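PDB 1OYJ: probable glutathione S-transferase GSTU1 from Oryza sativa, which catalyses the conjugation of reduced glutathione to a wide range of hydrophobic electrophiles. Local coordinates for residues 26-31 against 84-89; 19-24 against 70-75; 143-148 against 190-195; 152-157 against 195-200. All coordinates share one frame; numbering follows the deposited sequence.

Interaction 1: 26-31 against 84-89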
# COMPACT_ATOMS: atom_id res chain seq x y z
N ALA A 26 -9.85 -18.25 -7.20
CA ALA A 26 -10.92 -18.77 -8.00
C ALA A 26 -10.80 -18.33 -9.44
O ALA A 26 -10.95 -19.16 -10.38
CB ALA A 26 -12.26 -18.38 -7.45
N GLU A 27 -10.56 -17.07 -9.65
CA GLU A 27 -10.43 -16.52 -11.04
C GLU A 27 -9.34 -17.21 -11.79
O GLU A 27 -9.42 -17.35 -13.02
CB GLU A 27 -10.15 -15.01 -11.08
CG GLU A 27 -11.36 -14.12 -10.85
CD GLU A 27 -12.35 -14.26 -11.96
OE1 GLU A 27 -12.07 -13.87 -13.09
OE2 GLU A 27 -13.42 -14.77 -11.68
N LYS A 28 -8.30 -17.59 -11.05
CA LYS A 28 -7.14 -18.18 -11.61
C LYS A 28 -7.15 -19.72 -11.74
O LYS A 28 -6.21 -20.30 -12.22
CB LYS A 28 -5.90 -17.71 -10.82
CG LYS A 28 -5.54 -16.23 -11.06
CD LYS A 28 -4.45 -15.70 -10.12
CE LYS A 28 -3.90 -14.35 -10.67
NZ LYS A 28 -2.87 -14.50 -11.76
N GLY A 29 -8.19 -20.35 -11.26
CA GLY A 29 -8.25 -21.81 -11.23
C GLY A 29 -7.35 -22.40 -10.17
O GLY A 29 -7.00 -23.57 -10.26
N LEU A 30 -6.94 -21.64 -9.17
CA LEU A 30 -6.04 -22.20 -8.21
C LEU A 30 -6.81 -22.69 -6.96
O LEU A 30 -7.44 -21.90 -6.30
CB LEU A 30 -5.03 -21.11 -7.78
CG LEU A 30 -4.10 -20.51 -8.83
CD1 LEU A 30 -3.36 -19.32 -8.25
CD2 LEU A 30 -3.08 -21.57 -9.16
N GLU A 31 -6.70 -23.98 -6.62
CA GLU A 31 -7.44 -24.56 -5.50
C GLU A 31 -6.65 -24.29 -4.28
O GLU A 31 -5.40 -24.32 -4.34
CB GLU A 31 -7.58 -26.07 -5.64
CG GLU A 31 -8.38 -26.50 -6.87
CD GLU A 31 -9.80 -25.94 -6.95
OE1 GLU A 31 -10.42 -25.65 -5.90
OE2 GLU A 31 -10.30 -25.82 -8.09
N PRO A 84 -4.88 -16.29 -15.73
CA PRO A 84 -5.31 -14.97 -16.17
C PRO A 84 -4.83 -13.94 -15.16
O PRO A 84 -4.91 -14.16 -13.96
CB PRO A 84 -6.84 -15.07 -16.21
CG PRO A 84 -7.17 -16.48 -16.11
CD PRO A 84 -6.01 -17.23 -15.62
N HIS A 85 -4.31 -12.83 -15.67
CA HIS A 85 -3.60 -11.85 -14.89
C HIS A 85 -4.54 -10.79 -14.33
O HIS A 85 -5.53 -10.44 -14.97
CB HIS A 85 -2.51 -11.18 -15.74
CG HIS A 85 -3.05 -10.50 -16.96
ND1 HIS A 85 -3.09 -11.11 -18.19
CD2 HIS A 85 -3.67 -9.30 -17.11
CE1 HIS A 85 -3.69 -10.30 -19.05
NE2 HIS A 85 -4.02 -9.19 -18.43
N LEU A 86 -4.24 -10.29 -13.15
CA LEU A 86 -5.02 -9.20 -12.55
C LEU A 86 -4.48 -7.84 -13.02
O LEU A 86 -5.22 -6.89 -13.14
CB LEU A 86 -4.95 -9.26 -11.03
CG LEU A 86 -5.76 -10.41 -10.43
CD1 LEU A 86 -5.45 -10.47 -8.94
CD2 LEU A 86 -7.19 -10.25 -10.74
N LEU A 87 -3.17 -7.79 -13.26
CA LEU A 87 -2.54 -6.60 -13.79
C LEU A 87 -1.94 -6.97 -15.12
O LEU A 87 -1.48 -8.08 -15.31
CB LEU A 87 -1.44 -6.15 -12.85
CG LEU A 87 -1.86 -5.62 -11.48
CD1 LEU A 87 -0.73 -5.59 -10.56
CD2 LEU A 87 -2.48 -4.32 -11.64
N PRO A 88 -1.89 -6.05 -16.07
CA PRO A 88 -1.34 -6.41 -17.39
C PRO A 88 0.14 -6.66 -17.25
O PRO A 88 0.77 -5.93 -16.52
CB PRO A 88 -1.55 -5.15 -18.23
CG PRO A 88 -2.22 -4.13 -17.35
CD PRO A 88 -2.29 -4.65 -15.95
N PRO A 89 0.70 -7.69 -17.88
CA PRO A 89 2.17 -7.84 -17.87
C PRO A 89 2.84 -6.73 -18.62
O PRO A 89 2.39 -6.47 -19.68
CB PRO A 89 2.38 -9.16 -18.58
CG PRO A 89 1.05 -9.88 -18.43
CD PRO A 89 0.04 -8.81 -18.55
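Lys-28 and Pro-84 make the one hydrogen bond between the C-terminal end of helix 16-28 and the loop that follows helix 69-79. The polar part is a single bond, Lys-28 NZ donating to Pro-84 O at 3.0 Å. The nitrogen lies above the carbonyl plane rather than in it, 41° out, with a C=O...N angle of 134°. Extended as far as CE, the lysine chain then bends at its last torsion (chi4 -82°), which sets NZ over the carbonyl. Nor is Pro-84 O the sole oxygen there: NZ also forms a salt bridge with Asp-77 OD1 and hydrogen bonds with Thr-83 OG1 and Leu-76 O. The buried ammonium thus has four oxygens around it, more than its three N-H groups can each serve singly.

The remaining contacts are van der Waals. Lys-28 lays its methylenes against the same carbonyl, with CE 3.4 Å and CG 3.6 Å from Pro-84 O. Further along, Lys-28 CE faces Leu-86 CG at 4.4 Å, and the ring atom Pro-84 CG rests 3.9 Å from Glu-27 O. Next to the lysine the helix finishes in a Schellman motif, in which Gly-29 takes a positive phi.

The loop belongs to the connection from the thioredoxin-like N-terminal domain to the helical C-terminal domain. Asp-77 of helix 69-79 links both sides, since its carboxylate also accepts the backbone N-H groups of Leu-86 and Leu-87. Leu-86 packs on Leu-73 of helix 69-79 and on Val-167 of helix 164-169, while Leu-87 reaches helix 97-124.

Interaction 2: 19-24 against 70-75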
# COMPACT_ATOMS: atom_id res chain seq x y z
N GLN A 19 -11.35 -12.29 1.36
CA GLN A 19 -12.17 -12.53 0.19
C GLN A 19 -11.49 -12.12 -1.14
O GLN A 19 -11.70 -12.77 -2.14
CB GLN A 19 -13.53 -11.89 0.35
CG GLN A 19 -14.42 -12.66 1.40
CD GLN A 19 -15.52 -11.78 1.90
OE1 GLN A 19 -15.68 -10.72 1.37
NE2 GLN A 19 -16.25 -12.19 2.95
N ARG A 20 -10.72 -11.03 -1.16
CA ARG A 20 -9.96 -10.72 -2.28
C ARG A 20 -9.15 -11.89 -2.79
O ARG A 20 -9.12 -12.12 -3.99
CB ARG A 20 -8.97 -9.56 -2.09
CG ARG A 20 -9.55 -8.24 -1.74
CD ARG A 20 -8.53 -7.25 -1.25
NE ARG A 20 -9.07 -5.92 -1.17
CZ ARG A 20 -8.41 -4.86 -0.77
NH1 ARG A 20 -7.21 -4.99 -0.19
NH2 ARG A 20 -8.94 -3.67 -0.91
N CYS A 21 -8.41 -12.51 -1.90
CA CYS A 21 -7.50 -13.52 -2.28
C CYS A 21 -8.31 -14.76 -2.68
O CYS A 21 -7.90 -15.52 -3.56
CB CYS A 21 -6.62 -13.90 -1.10
SG CYS A 21 -5.81 -12.53 -0.29
N ARG A 22 -9.43 -15.01 -2.01
CA ARG A 22 -10.29 -16.15 -2.46
C ARG A 22 -10.75 -15.98 -3.94
O ARG A 22 -10.69 -16.97 -4.73
CB ARG A 22 -11.56 -16.39 -1.59
CG ARG A 22 -11.20 -16.81 -0.10
CD ARG A 22 -12.37 -16.75 0.92
NE ARG A 22 -12.11 -15.90 2.03
CZ ARG A 22 -13.03 -15.50 2.88
NH1 ARG A 22 -12.72 -14.68 3.84
NH2 ARG A 22 -14.28 -15.88 2.71
N ILE A 23 -11.29 -14.80 -4.25
CA ILE A 23 -11.78 -14.51 -5.61
C ILE A 23 -10.66 -14.61 -6.63
O ILE A 23 -10.85 -15.15 -7.69
CB ILE A 23 -12.43 -13.12 -5.60
CG1 ILE A 23 -13.74 -13.22 -4.80
CG2 ILE A 23 -12.69 -12.54 -6.98
CD1 ILE A 23 -14.22 -11.79 -4.40
N ALA A 24 -9.47 -14.08 -6.27
CA ALA A 24 -8.35 -14.11 -7.20
C ALA A 24 -7.85 -15.52 -7.52
O ALA A 24 -7.61 -15.87 -8.70
CB ALA A 24 -7.26 -13.24 -6.70
N LEU A 70 -3.18 -7.01 -0.76
CA LEU A 70 -2.81 -6.52 -2.11
C LEU A 70 -1.46 -7.08 -2.58
O LEU A 70 -1.21 -7.23 -3.78
CB LEU A 70 -2.77 -4.98 -2.15
CG LEU A 70 -4.09 -4.23 -2.04
CD1 LEU A 70 -3.95 -2.69 -2.24
CD2 LEU A 70 -5.06 -4.72 -3.05
N VAL A 71 -0.64 -7.41 -1.60
CA VAL A 71 0.63 -8.06 -1.84
C VAL A 71 0.35 -9.51 -2.34
O VAL A 71 0.97 -9.95 -3.32
CB VAL A 71 1.57 -8.01 -0.54
CG1 VAL A 71 2.87 -8.86 -0.79
CG2 VAL A 71 1.94 -6.60 -0.19
N ILE A 72 -0.58 -10.23 -1.69
CA ILE A 72 -0.95 -11.58 -2.08
C ILE A 72 -1.52 -11.54 -3.52
O ILE A 72 -1.14 -12.34 -4.34
CB ILE A 72 -2.02 -12.20 -1.06
CG1 ILE A 72 -1.43 -12.45 0.35
CG2 ILE A 72 -2.59 -13.39 -1.66
CD1 ILE A 72 -2.44 -12.45 1.45
N LEU A 73 -2.39 -10.58 -3.81
CA LEU A 73 -2.92 -10.45 -5.18
C LEU A 73 -1.79 -10.30 -6.24
O LEU A 73 -1.77 -11.02 -7.24
CB LEU A 73 -3.84 -9.31 -5.31
CG LEU A 73 -5.14 -9.30 -4.55
CD1 LEU A 73 -6.07 -8.24 -5.14
CD2 LEU A 73 -5.76 -10.63 -4.56
N GLN A 74 -0.82 -9.46 -5.99
CA GLN A 74 0.26 -9.31 -6.94
C GLN A 74 1.12 -10.54 -7.03
O GLN A 74 1.58 -10.97 -8.14
CB GLN A 74 1.06 -8.09 -6.58
CG GLN A 74 0.28 -6.83 -6.91
CD GLN A 74 1.10 -5.60 -6.61
OE1 GLN A 74 1.77 -5.10 -7.47
NE2 GLN A 74 1.03 -5.14 -5.39
N TYR A 75 1.21 -11.21 -5.89
CA TYR A 75 1.94 -12.46 -5.83
C TYR A 75 1.28 -13.54 -6.70
O TYR A 75 1.97 -14.30 -7.42
CB TYR A 75 2.18 -12.91 -4.37
CG TYR A 75 2.92 -14.24 -4.21
CD1 TYR A 75 4.29 -14.32 -4.43
CD2 TYR A 75 2.23 -15.43 -3.94
CE1 TYR A 75 4.97 -15.55 -4.31
CE2 TYR A 75 2.89 -16.64 -3.84
CZ TYR A 75 4.25 -16.70 -4.01
OH TYR A 75 4.88 -17.91 -3.89
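Leu-73 CD2 is the central atom of this contact, lying 3.7 Å from Ala-24 CB, 3.7 Å from Arg-20 O and 4.1 Å from Cys-21 CA. One methyl thus sits against residues one turn apart, Arg-20 and Ala-24. Beside it, Cys-21 SG touches both branches of Ile-72, with CG2 at 3.6 Å and CD1 at 3.8 Å. At the N-terminal side of the contact, Leu-70 CD2 comes over one face of the Arg-20 guanidinium, 3.6 Å from NH1.

The next shell fixes that guanidinium. The arginine chain runs extended from CG to NE (chi2 166°, chi3 168°), and beyond it NH1 forms a salt bridge with Asp-112 OD2 and a hydrogen bond with Ser-69 OG, while NE donates to Ala-168 O. Ser-69 is a glutathione-binding residue, which is consistent with Arg-20 being a second-shell residue of that site.

Overall the two segments run nearly parallel, their axes 9.3 Å apart at an angle of 13°, as expected for the two helices on the same face of the thioredoxin-like sheet. Helix 164-169 covers Leu-73, helix 97-124 flanks Arg-20 and Leu-70, and Val-71 and Tyr-75 face Ala-102 of the second subunit.

Interaction 3: 143-148 against 190-195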
# COMPACT_ATOMS: atom_id res chain seq x y z
N THR A 143 -16.34 9.06 -6.05
CA THR A 143 -14.97 9.12 -6.54
C THR A 143 -14.58 7.82 -7.30
O THR A 143 -14.05 7.91 -8.45
CB THR A 143 -13.96 9.33 -5.35
OG1 THR A 143 -14.24 10.58 -4.75
CG2 THR A 143 -12.53 9.37 -5.85
N LEU A 144 -14.99 6.68 -6.75
CA LEU A 144 -14.79 5.39 -7.41
C LEU A 144 -15.57 5.38 -8.73
O LEU A 144 -15.07 4.95 -9.85
CB LEU A 144 -15.10 4.20 -6.52
CG LEU A 144 -14.03 4.09 -5.43
CD1 LEU A 144 -14.56 3.29 -4.27
CD2 LEU A 144 -12.65 3.56 -6.01
N GLU A 145 -16.80 5.85 -8.64
CA GLU A 145 -17.62 5.88 -9.83
C GLU A 145 -16.97 6.67 -10.95
O GLU A 145 -17.02 6.25 -12.17
CB GLU A 145 -19.05 6.44 -9.50
CG GLU A 145 -20.14 6.16 -10.51
CD GLU A 145 -21.39 7.11 -10.40
OE1 GLU A 145 -22.48 6.74 -10.94
OE2 GLU A 145 -21.28 8.26 -9.84
N ALA A 146 -16.48 7.85 -10.58
CA ALA A 146 -15.80 8.74 -11.52
C ALA A 146 -14.64 8.04 -12.21
O ALA A 146 -14.47 8.17 -13.41
CB ALA A 146 -15.32 10.04 -10.81
N GLU A 147 -13.88 7.26 -11.45
CA GLU A 147 -12.78 6.56 -12.06
C GLU A 147 -13.22 5.42 -13.00
O GLU A 147 -12.59 5.19 -14.06
CB GLU A 147 -11.86 6.03 -10.94
CG GLU A 147 -10.79 5.07 -11.41
CD GLU A 147 -9.84 5.66 -12.46
OE1 GLU A 147 -9.68 6.92 -12.50
OE2 GLU A 147 -9.22 4.81 -13.11
N LEU A 148 -14.27 4.71 -12.63
CA LEU A 148 -14.84 3.69 -13.49
C LEU A 148 -15.34 4.25 -14.85
O LEU A 148 -15.22 3.60 -15.90
CB LEU A 148 -16.01 2.99 -12.80
CG LEU A 148 -16.69 1.86 -13.52
CD1 LEU A 148 -15.67 0.73 -13.91
CD2 LEU A 148 -17.90 1.30 -12.85
N VAL A 190 -26.69 7.75 -5.29
CA VAL A 190 -25.49 8.48 -5.17
C VAL A 190 -24.52 8.14 -6.29
O VAL A 190 -23.82 9.00 -6.79
CB VAL A 190 -24.85 8.11 -3.77
CG1 VAL A 190 -23.37 8.15 -3.83
CG2 VAL A 190 -25.45 9.00 -2.61
N ALA A 191 -24.43 6.86 -6.67
CA ALA A 191 -23.44 6.42 -7.68
C ALA A 191 -23.94 5.23 -8.54
O ALA A 191 -23.44 4.10 -8.47
CB ALA A 191 -22.18 6.05 -6.98
N PRO A 192 -24.96 5.49 -9.36
CA PRO A 192 -25.66 4.44 -10.12
C PRO A 192 -24.72 3.55 -10.95
O PRO A 192 -24.92 2.35 -11.03
CB PRO A 192 -26.66 5.24 -11.08
CG PRO A 192 -26.24 6.68 -10.96
CD PRO A 192 -25.40 6.83 -9.72
N ARG A 193 -23.68 4.09 -11.53
CA ARG A 193 -22.76 3.28 -12.31
C ARG A 193 -21.91 2.36 -11.44
O ARG A 193 -21.57 1.26 -11.88
CB ARG A 193 -21.88 4.10 -13.23
CG ARG A 193 -22.59 4.57 -14.51
CD ARG A 193 -21.72 5.43 -15.31
NE ARG A 193 -21.75 6.74 -14.67
CZ ARG A 193 -20.76 7.35 -14.13
NH1 ARG A 193 -20.99 8.49 -13.55
NH2 ARG A 193 -19.56 6.83 -14.13
N LEU A 194 -21.67 2.76 -10.19
CA LEU A 194 -20.96 1.85 -9.31
C LEU A 194 -21.88 0.71 -8.87
O LEU A 194 -21.48 -0.44 -8.80
CB LEU A 194 -20.42 2.59 -8.10
CG LEU A 194 -19.46 1.83 -7.22
CD1 LEU A 194 -18.12 1.53 -8.02
CD2 LEU A 194 -19.15 2.54 -5.95
N ALA A 195 -23.13 1.04 -8.65
CA ALA A 195 -24.12 0.04 -8.32
C ALA A 195 -24.30 -1.02 -9.44
O ALA A 195 -24.41 -2.18 -9.15
CB ALA A 195 -25.48 0.73 -7.99
O HOH W 1 -23.06 9.96 -8.97
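Glu-145 of helix 127-148 reaches across to the start of helix 192-201 and meets it with every side-chain atom from CB outward. Its CB lies 4.0 Å from Ala-191 CB. CG, anti to the backbone N (chi1 -162°), comes within 3.7 Å of Leu-194 N, and the extended chain carries the carboxylate onward. CD sits over one face of the Arg-193 guanidinium, 3.5 Å from NH1, the two flat groups being stacked with planes 5° apart. OE1 accepts the backbone N-H of Arg-193 on its anti side at 3.0 Å, with an N-H...O angle of 157°. The same oxygen forms a salt bridge with Arg-193 NH1 through charge alone, because it lies well out of the guanidinium plane. OE2 turns to a water that also donates to Val-190 O; both distances are short, so the detail of this bridge is doubtful.

Around this side chain, Arg-193 NH2 donates to Glu-145 O only weakly, and its stronger acceptor is Gly-149 O. Leu-148 CD2 touches Arg-193 O at 3.8 Å, and Leu-144 CB meets Leu-194 CD1 at 4.3 Å.

Ala-191, at the N-cap, has no polar side chain to cap the helix; Glu-145 OE1, from another helix, takes the N-H of Arg-193 in the first turn. Helix dipole, guanidinium and a magnesium ion about 4 Å from the side chain would all be expected to favour the ionised glutamate.

Interaction 4: 152-157 against 195-200; sequences EFFGGG and AAWARR
Phe-154 puts its edge to the face of Trp-197, a T-shaped aromatic pair in the helical C-terminal domain of the glutathione transferase fold. Phe-154 CE2 stands over the indole, 3.6 Å from Trp-197 CE2, with the phenyl and five-membered ring planes 83° apart. Trp-197 CG, anti to the backbone N (chi1 168°), starts the indole toward the loop. At the indole's edge and in its plane, Glu-152 O lies 3.4 Å from Trp-197 CD1. Phe-153 comes in obliquely, its CD1 4.2 Å from Trp-197 NE1. The indole N-H itself donates to Asp-166 OD1, an oxygen that also accepts the backbone N-H of Phe-154, so one carboxylate probably helps to position both residues.

The guanidinium of Arg-200 is the other flat group. Ala-196 O, from the preceding helical turn, lies over one face. At the edge, Arg-200 NH1 donates to Glu-152 O at 2.7 Å, approaching in the carbonyl plane on a lone pair with an N-H...O angle of 157°. The Glu-152 side chain crosses the arginine and adds a long charge attraction, OE2 being 4.5 Å from Arg-200 NE. Glu-152 O therefore serves helix 192-201 twice, while Phe-153 CZ rests 4.2 Å from Arg-200 CG.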
# COMPACT_ATOMS: atom_id res chain seq x y z
N GLU A 152 -16.88 -1.25 -18.21
CA GLU A 152 -17.58 -2.40 -17.67
C GLU A 152 -16.83 -2.78 -16.36
O GLU A 152 -17.47 -3.00 -15.32
CB GLU A 152 -17.47 -3.53 -18.65
CG GLU A 152 -18.42 -4.66 -18.29
CD GLU A 152 -18.36 -5.91 -19.19
OE1 GLU A 152 -17.47 -6.04 -20.07
OE2 GLU A 152 -19.21 -6.80 -18.97
N PHE A 153 -15.51 -2.71 -16.43
CA PHE A 153 -14.65 -3.01 -15.25
C PHE A 153 -13.58 -1.93 -15.02
O PHE A 153 -13.18 -1.24 -15.97
CB PHE A 153 -13.91 -4.35 -15.43
CG PHE A 153 -14.84 -5.57 -15.46
CD1 PHE A 153 -15.42 -6.11 -14.26
CD2 PHE A 153 -15.15 -6.16 -16.67
CE1 PHE A 153 -16.26 -7.19 -14.37
CE2 PHE A 153 -15.99 -7.21 -16.75
CZ PHE A 153 -16.53 -7.74 -15.63
N PHE A 154 -13.07 -1.85 -13.77
CA PHE A 154 -11.99 -0.94 -13.47
C PHE A 154 -10.82 -1.28 -14.29
O PHE A 154 -10.16 -0.39 -14.73
CB PHE A 154 -11.61 -0.86 -11.97
CG PHE A 154 -12.64 -0.14 -11.14
CD1 PHE A 154 -12.57 1.21 -10.92
CD2 PHE A 154 -13.69 -0.82 -10.64
CE1 PHE A 154 -13.53 1.91 -10.27
CE2 PHE A 154 -14.66 -0.18 -9.92
CZ PHE A 154 -14.57 1.28 -9.72
N GLY A 155 -10.51 -2.54 -14.48
CA GLY A 155 -9.43 -2.87 -15.40
C GLY A 155 -9.60 -2.23 -16.80
O GLY A 155 -10.76 -2.03 -17.33
N GLY A 156 -8.47 -1.89 -17.43
CA GLY A 156 -8.50 -1.19 -18.72
C GLY A 156 -7.66 -1.73 -19.91
O GLY A 156 -6.56 -1.23 -20.20
N GLY A 157 -8.20 -2.68 -20.67
CA GLY A 157 -9.56 -3.15 -20.48
C GLY A 157 -10.04 -4.01 -21.63
O GLY A 157 -9.25 -4.66 -22.33
N ALA A 195 -23.13 1.04 -8.65
CA ALA A 195 -24.12 0.04 -8.32
C ALA A 195 -24.30 -1.02 -9.44
O ALA A 195 -24.41 -2.18 -9.15
CB ALA A 195 -25.48 0.73 -7.99
N ALA A 196 -24.26 -0.56 -10.70
CA ALA A 196 -24.38 -1.41 -11.86
C ALA A 196 -23.14 -2.29 -11.93
O ALA A 196 -23.27 -3.49 -12.18
CB ALA A 196 -24.47 -0.54 -13.14
N TRP A 197 -21.98 -1.68 -11.67
CA TRP A 197 -20.74 -2.47 -11.61
C TRP A 197 -20.85 -3.57 -10.51
O TRP A 197 -20.49 -4.75 -10.76
CB TRP A 197 -19.51 -1.59 -11.39
CG TRP A 197 -18.27 -2.31 -11.05
CD1 TRP A 197 -17.34 -2.83 -11.89
CD2 TRP A 197 -17.80 -2.58 -9.75
NE1 TRP A 197 -16.35 -3.45 -11.17
CE2 TRP A 197 -16.60 -3.25 -9.85
CE3 TRP A 197 -18.27 -2.23 -8.50
CZ2 TRP A 197 -15.90 -3.70 -8.76
CZ3 TRP A 197 -17.57 -2.59 -7.43
CH2 TRP A 197 -16.37 -3.32 -7.55
N ALA A 198 -21.38 -3.20 -9.35
CA ALA A 198 -21.51 -4.19 -8.27
C ALA A 198 -22.46 -5.33 -8.71
O ALA A 198 -22.19 -6.51 -8.52
CB ALA A 198 -21.99 -3.52 -6.97
N ARG A 199 -23.53 -5.00 -9.46
CA ARG A 199 -24.48 -6.06 -9.90
C ARG A 199 -23.80 -6.99 -10.93
O ARG A 199 -23.94 -8.21 -10.89
CB ARG A 199 -25.76 -5.45 -10.50
CG ARG A 199 -26.70 -4.88 -9.50
CD ARG A 199 -28.02 -4.44 -10.07
NE ARG A 199 -27.93 -3.52 -11.20
CZ ARG A 199 -27.92 -2.20 -11.09
NH1 ARG A 199 -27.92 -1.63 -9.92
NH2 ARG A 199 -27.91 -1.45 -12.16
N ARG A 200 -23.05 -6.40 -11.86
CA ARG A 200 -22.30 -7.17 -12.89
C ARG A 200 -21.29 -8.14 -12.20
O ARG A 200 -21.29 -9.32 -12.42
CB ARG A 200 -21.54 -6.13 -13.74
CG ARG A 200 -20.52 -6.55 -14.84
CD ARG A 200 -20.11 -5.27 -15.78
NE ARG A 200 -21.19 -4.30 -15.86
CZ ARG A 200 -21.18 -3.02 -15.47
NH1 ARG A 200 -20.10 -2.36 -15.10
NH2 ARG A 200 -22.32 -2.33 -15.58

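Overall arrangement
The four contacts form two pairs. Interactions 1 and 2 share helix 16-28, their centres 9 Å apart, and Leu-86 CD1 joins them by packing 4.0 Å from Ala-24 CB. Interactions 3 and 4 share helix 192-201, also with centres 9 Å apart; Leu-148 CD2 lies 3.6 Å from Trp-197 CB, and Leu-144 O is 3.4 Å from Phe-154 CE1. Between the pairs nothing touches: interactions 1 and 4 come nearest, at about 6 Å between closest atoms. A bound glutathione lies about 4 Å from the Arg-20 side chain of interaction 2; a glutathione is about 13 Å from the Leu-86 side chain in interaction 1 and about 10 Å from that of Leu-144 in interaction 3.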